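Local coordinates for protein pullulanase (Klebsiella oxytoca, PDB 2YOC) that hydrolyses alpha-1,6-glucosidic bonds of pullulan and related branched glucans, and is probably exported by a type 2 secretion system, at residues Thr1009-Ala1014 against Asp1041-Leu1046; Thr853-Gln858 against Glu939-Arg944; Thr719-Leu724 against Val814-Ser819; Asn1030-Gly1035 against Trp1049-Leu1054. All coordinates share one frame; numbering follows the deposited sequence.

From the N terminus, contact 3 comes first: it closes a loop of 89 residues by pairing strands 718-720 and 814-816 of the parallel barrel. Contact 2 follows in series, closing 80 residues and tying the end of helix 840-855 to helix 927-945. These two touch, Val854 packing on Tyr817. Contacts 1 and 4 lie in the C-terminal beta region and cross: 1009-1014 opens first, 1030-1035 lies inside that loop, 1041-1046 closes contact 1, and 1049-1054 then closes contact 4. Leu1046 packs on Ala1052 between them. Glu939 of contact 2 reaches Ser1031 and Leu1032 of contact 4, joining helix 927-945 to the loop that packs on strand 1050-1057.

Contact 1 of 4, residues Thr1009-Ala1014 against Asp1041-Leu1046; sequences TLNEFA and DGTVTL
Leu1010 and Val1044 form the hydrogen-bonded pair of a short antiparallel junction between strands 1008-1010 and 1044-1046. Leu1010 N gives its hydrogen to Val1044 O at 2.7 Å, and Val1044 N returns one to Leu1010 O at 3.0 Å, the second bond nearly straight at 172°. Followed outward, the Leu1010 side chain meets different neighbours at CB and at its two methyls. Its CB lies 3.7 Å from Val1044 CB. Beyond CG the branches part: CD1 of Leu1010 reaches CD1 of Leu1046 at 3.5 Å, the two leucines crossing at a slant, while CD2 comes to the edge of the Phe1013 ring, in its plane. Glu1012 CB sits over the centre of one face of that ring. On the opposite side of the sheet, Thr1009 and Thr1045 form a non-hydrogen-bonded pair, their side chains side by side and pointing the same way. Thr1009 CG2 stands anti to its own backbone N, and this brings it to 3.4 Å from Val1044 O. Where the strand pairing ends, Asn1011 OD1 meets the methyl CG2 of Thr1043 at 3.5 Å. Thr1043 OG1 turns to its own segment and donates to Asp1041 OD1 from above the carboxylate plane. Asn1011 also packs on Thr135 of a second subunit. The chemistry is thus divided between the faces: Leu1010 and Phe1013 on Val977 and Leu1046 on Leu975 join the pair to strand 975-981, Val1044 packs on Val1036 and Ile1038, threonines occupy the other face, and the backbone bonds set the register.

Contact 2 of 4, residues Thr853-Gln858 against Glu939-Arg944; sequences TVMLGQ and ELTELR
Arg944 meets the end of helix 840-855 with CG anti to its backbone N (chi1 177°) and the chain extended from CG to NE, so that CB, CG and CD pass close to Met855 O before NH1 bonds to it. Selenomethionine Met855 instead bends at chi2 (-48°), which places SE beside Thr941. NH1 of Arg944 donates twice, to Met855 O at 2.9 Å and to Gly857 O at 2.9 Å, both acceptors near the guanidinium plane. It stands well above the carbonyl plane of Met855 but only slightly tilted from that of Gly857. Arg944 NH2 goes on to Gly859 O. Around this polar grip the packing is apolar. CB of Met855 rests 3.9 Å from Leu940 CB, the side chains crossing at about a right angle, and Met855 CE touches Thr941 CG2 at 3.8 Å. The hydroxyl of Thr941 bonds to Ser457 O. Leu856 divides its methyls between two leucines of helix 927-945, CD2 meeting Leu943 CB at 3.7 Å and CD1 facing Leu940 CD2. One buried cationic group thus satisfies carbonyls where helix 840-855 unwinds toward barrel strand 860-864, and the partial negative charge of that helix end probably stabilises the guanidinium.

Contact 3 of 4, residues Thr719-Leu724 against Val814-Ser819; sequences TFSDRL and VVNYVS
Phe720 and Tyr817 meet in a T-shaped stack where two neighbouring parallel strands, 718-720 and 814-816, leave the eight-stranded beta/alpha barrel that forms the catalytic domain in this glycosidase family. The edge of Phe720 points at the face of Tyr817, with centroids 5.1 Å apart and planes at 68°. Phe720 CD1 does the touching, over the tyrosine face but offset toward its rim. Beside the stack, Phe720 and Val815 lie side by side and point the same way, CE1 of Phe720 reaching CG1 of Val815 at 3.8 Å. Lys820 makes a cation-pi contact with Phe720, and Arg725 bonds to the Tyr817 hydroxyl.

Two backbone bonds set the parallel register: Val815 N donates to Thr719 O, and Ser721 N to Val815 O at 2.9 Å in an almost straight line. Past them, Ser721 CB packs on Val814 CG1 at 3.6 Å. Leu724, in the first turn of helix 722-729, sets CB against Asn816 OD1, and its CD2 approaches Val818 CG1. Asn816 ND2 is held by Gly775 O. Its other amide atom takes part in a water bridge: the water gives a hydrogen to Asn816 OD1 at 2.6 Å, bonds at 2.6 Å to Ser721 OG, which stands anti to the backbone N (chi1 -178°), and accepts weakly from Leu724 N.

Contact 4 of 4, residues Asn1030-Gly1035 against Trp1049-Leu1054; sequences NSLANG and WSVAVL
Leu1032 and Val1051 meet where a type I beta turn, Ser1031 to Asn1034, sets its second residue against the start of strand 1050-1057, so that Val1051 N donates to Leu1032 O at 3.2 Å from well above the carbonyl plane. The same oxygen receives a hydrogen bond from Arg845 NH1 of helix 840-855, which also holds Trp1049 O. Leu1032 and Val1051 lie side by side, their side chains pointing the same way, and a single methyl carries most of the packing. Val1051 CG1 is 3.5 Å from Leu1032 CB and 3.7 Å from Leu1032 CD2, and it also touches CG and CD1, so that all four side-chain carbons of the leucine meet this one methyl. The other methyl of Val1051, CG2, stands anti to the backbone N and packs on Leu856. The next residue of the turn, Ala1033, brings CB to Val1051 O at 3.5 Å and more loosely to Ala1052 CB at 4.4 Å. Ser1050 CB lies near Leu1032 O, and its hydroxyl bonds to Pro1047 O. The turn is fastened from within: Ser1031 OG accepts from Ala1033 N at 3.0 Å, an ST turn, alongside a weak backbone bond from Asn1034 N to Ser1031 O. Glu939 of helix 927-945 grips Ser1031 OG and Leu1032 N with the same carboxylate oxygen. At the start of the strand, Trp1049 and Ser1050 both face Asn1002, a G1 beta bulge in the antiparallel C-terminal sheet of this pullulanase-type glucosidase.

Contact 1 of 4, residues Thr1009-Ala1014 against Asp1041-Leu1046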
loop_
_atom_site.group_PDB
_atom_site.type_symbol
_atom_site.label_atom_id
_atom_site.label_comp_id
_atom_site.label_asym_id
_atom_site.label_seq_id
_atom_site.Cartn_x
_atom_site.Cartn_y
_atom_site.Cartn_z
ATOM N N THR B 1009 25.676 16.745 7.232
ATOM C CA THR B 1009 26.718 15.834 7.706
ATOM C C THR B 1009 26.488 14.361 7.307
ATOM O O THR B 1009 25.341 13.889 7.223
ATOM C CB THR B 1009 27.065 16.115 9.173
ATOM O OG1 THR B 1009 27.040 17.527 9.403
ATOM C CG2 THR B 1009 28.439 15.616 9.539
ATOM N N LEU B 1010 27.595 13.663 7.011
ATOM C CA LEU B 1010 27.589 12.281 6.556
ATOM C C LEU B 1010 28.439 11.409 7.432
ATOM O O LEU B 1010 29.665 11.336 7.265
ATOM C CB LEU B 1010 28.042 12.185 5.082
ATOM C CG LEU B 1010 26.953 12.195 4.011
ATOM C CD1 LEU B 1010 26.398 13.577 3.794
ATOM C CD2 LEU B 1010 27.502 11.706 2.695
ATOM N N ASN B 1011 27.767 10.727 8.368
ATOM C CA ASN B 1011 28.383 9.797 9.320
ATOM C C ASN B 1011 28.188 8.340 8.876
ATOM O O ASN B 1011 28.708 7.413 9.515
ATOM C CB ASN B 1011 27.856 10.023 10.741
ATOM C CG ASN B 1011 27.669 11.465 11.178
ATOM O OD1 ASN B 1011 28.270 12.422 10.667
ATOM N ND2 ASN B 1011 26.766 11.637 12.118
ATOM N N GLU B 1012 27.442 8.157 7.758
ATOM C CA GLU B 1012 27.143 6.870 7.124
ATOM C C GLU B 1012 28.454 6.078 6.874
ATOM O O GLU B 1012 28.557 4.902 7.239
ATOM C CB GLU B 1012 26.380 7.096 5.806
ATOM C CG GLU B 1012 24.879 7.316 5.949
ATOM C CD GLU B 1012 24.329 8.711 5.700
ATOM O OE1 GLU B 1012 25.105 9.598 5.279
ATOM O OE2 GLU B 1012 23.106 8.904 5.897
ATOM N N PHE B 1013 29.471 6.765 6.315
ATOM C CA PHE B 1013 30.765 6.182 5.959
ATOM C C PHE B 1013 31.761 6.261 7.087
ATOM O O PHE B 1013 32.910 6.697 6.922
ATOM C CB PHE B 1013 31.273 6.765 4.629
ATOM C CG PHE B 1013 30.165 6.859 3.610
ATOM C CD1 PHE B 1013 29.613 5.710 3.048
ATOM C CD2 PHE B 1013 29.618 8.087 3.273
ATOM C CE1 PHE B 1013 28.551 5.794 2.147
ATOM C CE2 PHE B 1013 28.554 8.169 2.370
ATOM C CZ PHE B 1013 28.031 7.024 1.809
ATOM N N ALA B 1014 31.288 5.797 8.251
ATOM C CA ALA B 1014 31.994 5.728 9.526
ATOM C C ALA B 1014 33.302 4.944 9.374
ATOM O O ALA B 1014 33.278 3.743 9.079
ATOM C CB ALA B 1014 31.093 5.072 10.573
ATOM N N ASP B 1041 38.266 10.694 10.584
ATOM C CA ASP B 1041 37.318 9.714 11.116
ATOM C C ASP B 1041 36.174 9.316 10.155
ATOM O O ASP B 1041 35.181 8.739 10.603
ATOM C CB ASP B 1041 36.796 10.161 12.493
ATOM C CG ASP B 1041 35.944 11.409 12.462
ATOM O OD1 ASP B 1041 34.736 11.286 12.219
ATOM O OD2 ASP B 1041 36.484 12.505 12.731
ATOM N N GLY B 1042 36.337 9.600 8.861
ATOM C CA GLY B 1042 35.365 9.260 7.820
ATOM C C GLY B 1042 34.081 10.075 7.783
ATOM O O GLY B 1042 33.132 9.692 7.080
ATOM N N THR B 1043 34.022 11.201 8.540
ATOM C CA THR B 1043 32.842 12.060 8.554
ATOM C C THR B 1043 32.947 13.116 7.498
ATOM O O THR B 1043 33.988 13.764 7.364
ATOM C CB THR B 1043 32.490 12.597 9.931
ATOM O OG1 THR B 1043 33.674 12.909 10.629
ATOM C CG2 THR B 1043 31.660 11.628 10.747
ATOM N N VAL B 1044 31.864 13.263 6.717
ATOM C CA VAL B 1044 31.796 14.222 5.623
ATOM C C VAL B 1044 30.869 15.375 5.971
ATOM O O VAL B 1044 29.729 15.152 6.392
ATOM C CB VAL B 1044 31.415 13.563 4.273
ATOM C CG1 VAL B 1044 31.660 14.508 3.100
ATOM C CG2 VAL B 1044 32.172 12.255 4.065
ATOM N N THR B 1045 31.370 16.613 5.804
ATOM C CA THR B 1045 30.572 17.820 5.993
ATOM C C THR B 1045 30.363 18.389 4.608
ATOM O O THR B 1045 31.328 18.696 3.896
ATOM C CB THR B 1045 31.207 18.845 6.932
ATOM O OG1 THR B 1045 32.160 18.220 7.785
ATOM C CG2 THR B 1045 30.172 19.575 7.753
ATOM N N LEU B 1046 29.095 18.463 4.208
ATOM C CA LEU B 1046 28.681 18.970 2.915
ATOM C C LEU B 1046 28.084 20.366 3.020
ATOM O O LEU B 1046 26.976 20.510 3.556
ATOM C CB LEU B 1046 27.621 18.057 2.296
ATOM C CG LEU B 1046 28.012 16.707 1.789
ATOM C CD1 LEU B 1046 26.780 16.006 1.308
ATOM C CD2 LEU B 1046 28.961 16.813 0.624
#

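Contact 2 of 4, residues Thr853-Gln858 against Glu939-Arg944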
loop_
_atom_site.group_PDB
_atom_site.type_symbol
_atom_site.label_atom_id
_atom_site.label_comp_id
_atom_site.label_asym_id
_atom_site.label_seq_id
_atom_site.Cartn_x
_atom_site.Cartn_y
_atom_site.Cartn_z
ATOM N N THR B 853 21.855 15.500 -11.002
ATOM C CA THR B 853 20.978 14.331 -10.882
ATOM C C THR B 853 20.971 13.521 -12.203
ATOM O O THR B 853 20.900 12.300 -12.177
ATOM C CB THR B 853 19.578 14.738 -10.345
ATOM O OG1 THR B 853 18.858 15.463 -11.325
ATOM C CG2 THR B 853 19.642 15.583 -9.093
ATOM N N VAL B 854 21.107 14.216 -13.341
ATOM C CA VAL B 854 21.159 13.673 -14.705
ATOM C C VAL B 854 22.584 13.236 -14.997
ATOM O O VAL B 854 22.813 12.077 -15.306
ATOM C CB VAL B 854 20.706 14.767 -15.712
ATOM C CG1 VAL B 854 20.983 14.367 -17.149
ATOM C CG2 VAL B 854 19.236 15.146 -15.513
HETATM N N MSE B 855 23.529 14.176 -14.914
HETATM C CA MSE B 855 24.951 13.994 -15.179
HETATM C C MSE B 855 25.607 12.891 -14.349
HETATM O O MSE B 855 26.496 12.223 -14.865
HETATM C CB MSE B 855 25.721 15.318 -15.004
HETATM C CG MSE B 855 25.369 16.384 -16.012
HETATM SE SE MSE B 855 25.376 15.700 -17.826
HETATM C CE MSE B 855 25.204 17.362 -18.803
ATOM N N LEU B 856 25.194 12.701 -13.081
ATOM C CA LEU B 856 25.806 11.666 -12.247
ATOM C C LEU B 856 24.962 10.379 -12.063
ATOM O O LEU B 856 25.295 9.509 -11.251
ATOM C CB LEU B 856 26.346 12.239 -10.916
ATOM C CG LEU B 856 27.330 13.421 -11.050
ATOM C CD1 LEU B 856 27.521 14.105 -9.744
ATOM C CD2 LEU B 856 28.684 12.990 -11.617
ATOM N N GLY B 857 23.919 10.239 -12.870
ATOM C CA GLY B 857 23.042 9.079 -12.805
ATOM C C GLY B 857 23.280 8.043 -13.881
ATOM O O GLY B 857 23.669 8.392 -15.001
ATOM N N GLN B 858 22.964 6.776 -13.554
ATOM C CA GLN B 858 23.120 5.599 -14.413
ATOM C C GLN B 858 22.451 5.674 -15.786
ATOM O O GLN B 858 22.930 5.019 -16.719
ATOM C CB GLN B 858 22.742 4.290 -13.675
ATOM C CG GLN B 858 23.618 3.967 -12.449
ATOM C CD GLN B 858 25.099 3.880 -12.734
ATOM O OE1 GLN B 858 25.553 3.202 -13.653
ATOM N NE2 GLN B 858 25.887 4.574 -11.942
ATOM N N GLU B 939 32.648 20.420 -14.891
ATOM C CA GLU B 939 33.001 19.621 -13.707
ATOM C C GLU B 939 32.204 18.304 -13.707
ATOM O O GLU B 939 32.801 17.230 -13.704
ATOM C CB GLU B 939 32.693 20.423 -12.432
ATOM C CG GLU B 939 33.555 20.087 -11.222
ATOM C CD GLU B 939 33.397 21.074 -10.077
ATOM O OE1 GLU B 939 33.775 22.256 -10.258
ATOM O OE2 GLU B 939 32.877 20.673 -9.008
ATOM N N LEU B 940 30.856 18.415 -13.794
ATOM C CA LEU B 940 29.879 17.333 -13.783
ATOM C C LEU B 940 30.089 16.314 -14.895
ATOM O O LEU B 940 29.991 15.106 -14.647
ATOM C CB LEU B 940 28.455 17.916 -13.847
ATOM C CG LEU B 940 27.927 18.696 -12.638
ATOM C CD1 LEU B 940 26.516 19.167 -12.898
ATOM C CD2 LEU B 940 27.900 17.848 -11.378
ATOM N N THR B 941 30.365 16.794 -16.121
ATOM C CA THR B 941 30.585 15.919 -17.267
ATOM C C THR B 941 31.910 15.202 -17.105
ATOM O O THR B 941 31.989 14.000 -17.395
ATOM C CB THR B 941 30.435 16.666 -18.627
ATOM O OG1 THR B 941 31.456 17.657 -18.768
ATOM C CG2 THR B 941 29.041 17.268 -18.848
ATOM N N GLU B 942 32.944 15.923 -16.617
ATOM C CA GLU B 942 34.278 15.350 -16.383
ATOM C C GLU B 942 34.164 14.190 -15.398
ATOM O O GLU B 942 34.687 13.096 -15.664
ATOM C CB GLU B 942 35.289 16.411 -15.912
ATOM C CG GLU B 942 35.769 17.319 -17.037
ATOM C CD GLU B 942 36.835 18.343 -16.701
ATOM O OE1 GLU B 942 36.488 19.484 -16.307
ATOM O OE2 GLU B 942 38.027 18.017 -16.903
ATOM N N LEU B 943 33.395 14.408 -14.311
ATOM C CA LEU B 943 33.102 13.407 -13.290
ATOM C C LEU B 943 32.472 12.144 -13.897
ATOM O O LEU B 943 32.974 11.046 -13.659
ATOM C CB LEU B 943 32.195 13.999 -12.200
ATOM C CG LEU B 943 32.858 15.026 -11.271
ATOM C CD1 LEU B 943 31.826 15.811 -10.508
ATOM C CD2 LEU B 943 33.841 14.376 -10.331
ATOM N N ARG B 944 31.402 12.324 -14.721
ATOM C CA ARG B 944 30.657 11.271 -15.437
ATOM C C ARG B 944 31.616 10.382 -16.219
ATOM O O ARG B 944 31.474 9.152 -16.180
ATOM C CB ARG B 944 29.617 11.919 -16.367
ATOM C CG ARG B 944 28.820 10.949 -17.216
ATOM C CD ARG B 944 27.579 11.581 -17.781
ATOM N NE ARG B 944 26.718 10.599 -18.439
ATOM C CZ ARG B 944 25.726 9.938 -17.851
ATOM N NH1 ARG B 944 25.448 10.145 -16.568
ATOM N NH2 ARG B 944 24.995 9.068 -18.545
#

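Contact 3 of 4, residues Thr719-Leu724 against Val814-Ser819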
loop_
_atom_site.group_PDB
_atom_site.type_symbol
_atom_site.label_atom_id
_atom_site.label_comp_id
_atom_site.label_asym_id
_atom_site.label_seq_id
_atom_site.Cartn_x
_atom_site.Cartn_y
_atom_site.Cartn_z
ATOM N N THR B 719 13.685 5.504 -24.096
ATOM C CA THR B 719 12.604 6.490 -23.975
ATOM C C THR B 719 13.023 7.573 -23.006
ATOM O O THR B 719 13.826 7.307 -22.108
ATOM C CB THR B 719 11.315 5.859 -23.478
ATOM O OG1 THR B 719 11.611 4.987 -22.392
ATOM C CG2 THR B 719 10.571 5.138 -24.557
ATOM N N PHE B 720 12.481 8.791 -23.182
ATOM C CA PHE B 720 12.745 9.887 -22.263
ATOM C C PHE B 720 11.994 9.573 -20.985
ATOM O O PHE B 720 10.846 9.093 -21.037
ATOM C CB PHE B 720 12.261 11.247 -22.823
ATOM C CG PHE B 720 13.171 11.914 -23.821
ATOM C CD1 PHE B 720 14.197 12.752 -23.399
ATOM C CD2 PHE B 720 13.006 11.704 -25.188
ATOM C CE1 PHE B 720 15.050 13.366 -24.332
ATOM C CE2 PHE B 720 13.858 12.317 -26.119
ATOM C CZ PHE B 720 14.865 13.156 -25.688
ATOM N N SER B 721 12.659 9.795 -19.839
ATOM C CA SER B 721 12.026 9.592 -18.541
ATOM C C SER B 721 11.623 10.931 -17.948
ATOM O O SER B 721 12.458 11.830 -17.735
ATOM C CB SER B 721 12.906 8.804 -17.589
ATOM O OG SER B 721 12.225 8.606 -16.362
ATOM N N ASP B 722 10.313 11.056 -17.732
ATOM C CA ASP B 722 9.631 12.210 -17.179
ATOM C C ASP B 722 9.602 12.142 -15.647
ATOM O O ASP B 722 9.281 13.138 -15.001
ATOM C CB ASP B 722 8.207 12.303 -17.770
ATOM C CG ASP B 722 7.359 11.037 -17.794
ATOM O OD1 ASP B 722 7.929 9.931 -17.675
ATOM O OD2 ASP B 722 6.135 11.151 -18.010
ATOM N N ARG B 723 9.958 10.979 -15.076
ATOM C CA ARG B 723 9.954 10.741 -13.644
ATOM C C ARG B 723 10.935 11.609 -12.900
ATOM O O ARG B 723 10.524 12.337 -11.998
ATOM C CB ARG B 723 10.201 9.270 -13.320
ATOM C CG ARG B 723 8.982 8.393 -13.481
ATOM C CD ARG B 723 8.886 7.926 -14.887
ATOM N NE ARG B 723 7.992 6.797 -15.032
ATOM C CZ ARG B 723 6.973 6.781 -15.870
ATOM N NH1 ARG B 723 6.702 7.843 -16.613
ATOM N NH2 ARG B 723 6.224 5.698 -15.987
ATOM N N LEU B 724 12.235 11.526 -13.232
ATOM C CA LEU B 724 13.243 12.346 -12.542
ATOM C C LEU B 724 13.022 13.803 -12.928
ATOM O O LEU B 724 13.052 14.668 -12.054
ATOM C CB LEU B 724 14.662 11.869 -12.877
ATOM C CG LEU B 724 15.836 12.672 -12.340
ATOM C CD1 LEU B 724 16.955 11.758 -11.895
ATOM C CD2 LEU B 724 16.368 13.640 -13.388
ATOM N N VAL B 814 16.719 4.341 -20.725
ATOM C CA VAL B 814 16.238 5.584 -20.088
ATOM C C VAL B 814 17.055 6.833 -20.447
ATOM O O VAL B 814 18.273 6.842 -20.289
ATOM C CB VAL B 814 16.202 5.425 -18.539
ATOM C CG1 VAL B 814 15.818 6.729 -17.856
ATOM C CG2 VAL B 814 15.261 4.321 -18.102
ATOM N N VAL B 815 16.379 7.919 -20.794
ATOM C CA VAL B 815 17.045 9.195 -21.033
ATOM C C VAL B 815 16.548 10.216 -19.986
ATOM O O VAL B 815 15.380 10.632 -20.012
ATOM C CB VAL B 815 16.889 9.706 -22.485
ATOM C CG1 VAL B 815 17.519 11.074 -22.648
ATOM C CG2 VAL B 815 17.499 8.721 -23.489
ATOM N N ASN B 816 17.429 10.589 -19.043
ATOM C CA ASN B 816 17.126 11.572 -18.007
ATOM C C ASN B 816 17.467 12.978 -18.492
ATOM O O ASN B 816 18.428 13.186 -19.251
ATOM C CB ASN B 816 17.853 11.241 -16.703
ATOM C CG ASN B 816 17.158 10.179 -15.893
ATOM O OD1 ASN B 816 15.915 10.158 -15.758
ATOM N ND2 ASN B 816 17.952 9.286 -15.314
ATOM N N TYR B 817 16.654 13.945 -18.075
ATOM C CA TYR B 817 16.829 15.332 -18.471
ATOM C C TYR B 817 16.096 16.275 -17.548
ATOM O O TYR B 817 15.160 15.864 -16.855
ATOM C CB TYR B 817 16.410 15.547 -19.939
ATOM C CG TYR B 817 14.928 15.463 -20.228
ATOM C CD1 TYR B 817 14.213 14.287 -20.001
ATOM C CD2 TYR B 817 14.259 16.522 -20.837
ATOM C CE1 TYR B 817 12.851 14.200 -20.295
ATOM C CE2 TYR B 817 12.902 16.440 -21.154
ATOM C CZ TYR B 817 12.204 15.271 -20.899
ATOM O OH TYR B 817 10.856 15.217 -21.217
ATOM N N VAL B 818 16.548 17.538 -17.514
ATOM C CA VAL B 818 15.911 18.577 -16.701
ATOM C C VAL B 818 15.635 19.832 -17.534
ATOM O O VAL B 818 15.137 20.830 -17.019
ATOM C CB VAL B 818 16.592 18.846 -15.324
ATOM C CG1 VAL B 818 16.206 17.778 -14.310
ATOM C CG2 VAL B 818 18.111 18.963 -15.443
ATOM N N SER B 819 15.982 19.770 -18.830
ATOM C CA SER B 819 15.751 20.823 -19.806
ATOM C C SER B 819 15.773 20.212 -21.189
ATOM O O SER B 819 16.460 19.223 -21.393
ATOM C CB SER B 819 16.777 21.943 -19.690
ATOM O OG SER B 819 16.156 23.212 -19.857
HETATM O O HOH W 1 14.002 8.984 -14.501
#

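Contact 4 of 4, residues Asn1030-Gly1035 against Trp1049-Leu1054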
loop_
_atom_site.group_PDB
_atom_site.type_symbol
_atom_site.label_atom_id
_atom_site.label_comp_id
_atom_site.label_asym_id
_atom_site.label_seq_id
_atom_site.Cartn_x
_atom_site.Cartn_y
_atom_site.Cartn_z
ATOM N N ASN B 1030 36.051 27.142 -7.315
ATOM C CA ASN B 1030 35.090 27.062 -8.419
ATOM C C ASN B 1030 34.399 25.684 -8.495
ATOM O O ASN B 1030 33.577 25.447 -9.386
ATOM C CB ASN B 1030 35.796 27.429 -9.730
ATOM C CG ASN B 1030 36.404 28.811 -9.675
ATOM O OD1 ASN B 1030 37.383 29.058 -8.954
ATOM N ND2 ASN B 1030 35.798 29.754 -10.384
ATOM N N SER B 1031 34.739 24.786 -7.549
ATOM C CA SER B 1031 34.140 23.464 -7.453
ATOM C C SER B 1031 32.793 23.532 -6.789
ATOM O O SER B 1031 32.517 24.402 -5.958
ATOM C CB SER B 1031 35.029 22.501 -6.675
ATOM O OG SER B 1031 34.469 21.201 -6.651
ATOM N N LEU B 1032 31.969 22.570 -7.141
ATOM C CA LEU B 1032 30.646 22.388 -6.592
ATOM C C LEU B 1032 30.811 21.759 -5.230
ATOM O O LEU B 1032 29.877 21.764 -4.434
ATOM C CB LEU B 1032 29.852 21.450 -7.501
ATOM C CG LEU B 1032 29.399 22.025 -8.808
ATOM C CD1 LEU B 1032 29.458 21.006 -9.888
ATOM C CD2 LEU B 1032 28.038 22.592 -8.689
ATOM N N ALA B 1033 31.995 21.195 -4.980
ATOM C CA ALA B 1033 32.350 20.567 -3.714
ATOM C C ALA B 1033 33.118 21.547 -2.828
ATOM O O ALA B 1033 33.506 21.170 -1.720
ATOM C CB ALA B 1033 33.179 19.313 -3.956
ATOM N N ASN B 1034 33.343 22.805 -3.304
ATOM C CA ASN B 1034 34.082 23.819 -2.552
ATOM C C ASN B 1034 33.563 23.930 -1.113
ATOM O O ASN B 1034 32.399 24.307 -0.892
ATOM C CB ASN B 1034 34.061 25.169 -3.262
ATOM C CG ASN B 1034 34.631 26.296 -2.423
ATOM O OD1 ASN B 1034 35.826 26.323 -2.078
ATOM N ND2 ASN B 1034 33.764 27.214 -2.021
ATOM N N GLY B 1035 34.411 23.510 -0.170
ATOM C CA GLY B 1035 34.084 23.511 1.252
ATOM C C GLY B 1035 33.742 22.165 1.858
ATOM O O GLY B 1035 33.509 22.088 3.067
ATOM N N TRP B 1049 23.928 23.661 -1.110
ATOM C CA TRP B 1049 23.859 23.639 -2.579
ATOM C C TRP B 1049 25.161 23.130 -3.173
ATOM O O TRP B 1049 25.834 23.808 -3.950
ATOM C CB TRP B 1049 23.411 24.991 -3.137
ATOM C CG TRP B 1049 22.198 25.500 -2.427
ATOM C CD1 TRP B 1049 22.166 26.427 -1.431
ATOM C CD2 TRP B 1049 20.867 24.984 -2.536
ATOM N NE1 TRP B 1049 20.884 26.570 -0.960
ATOM C CE2 TRP B 1049 20.065 25.695 -1.622
ATOM C CE3 TRP B 1049 20.267 24.017 -3.349
ATOM C CZ2 TRP B 1049 18.692 25.473 -1.498
ATOM C CZ3 TRP B 1049 18.901 23.819 -3.248
ATOM C CH2 TRP B 1049 18.130 24.534 -2.321
ATOM N N SER B 1050 25.534 21.928 -2.761
ATOM C CA SER B 1050 26.784 21.353 -3.187
ATOM C C SER B 1050 26.633 19.922 -3.648
ATOM O O SER B 1050 25.709 19.204 -3.229
ATOM C CB SER B 1050 27.809 21.446 -2.059
ATOM O OG SER B 1050 27.413 20.704 -0.917
ATOM N N VAL B 1051 27.568 19.522 -4.520
ATOM C CA VAL B 1051 27.693 18.184 -5.075
ATOM C C VAL B 1051 29.145 17.648 -4.914
ATOM O O VAL B 1051 30.105 18.318 -5.291
ATOM C CB VAL B 1051 27.034 17.989 -6.484
ATOM C CG1 VAL B 1051 27.165 19.219 -7.371
ATOM C CG2 VAL B 1051 27.550 16.744 -7.199
ATOM N N ALA B 1052 29.279 16.464 -4.289
ATOM C CA ALA B 1052 30.565 15.820 -4.034
ATOM C C ALA B 1052 30.629 14.403 -4.548
ATOM O O ALA B 1052 29.684 13.631 -4.380
ATOM C CB ALA B 1052 30.865 15.822 -2.550
ATOM N N VAL B 1053 31.752 14.053 -5.152
ATOM C CA VAL B 1053 31.997 12.693 -5.609
ATOM C C VAL B 1053 33.071 12.169 -4.670
ATOM O O VAL B 1053 34.230 12.587 -4.757
ATOM C CB VAL B 1053 32.392 12.578 -7.108
ATOM C CG1 VAL B 1053 32.765 11.153 -7.460
ATOM C CG2 VAL B 1053 31.263 13.064 -8.009
ATOM N N LEU B 1054 32.663 11.351 -3.696
ATOM C CA LEU B 1054 33.611 10.800 -2.743
ATOM C C LEU B 1054 33.995 9.436 -3.274
ATOM O O LEU B 1054 33.118 8.631 -3.608
ATOM C CB LEU B 1054 33.025 10.702 -1.317
ATOM C CG LEU B 1054 32.639 11.995 -0.542
ATOM C CD1 LEU B 1054 33.303 13.237 -1.095
ATOM C CD2 LEU B 1054 31.164 12.178 -0.532
#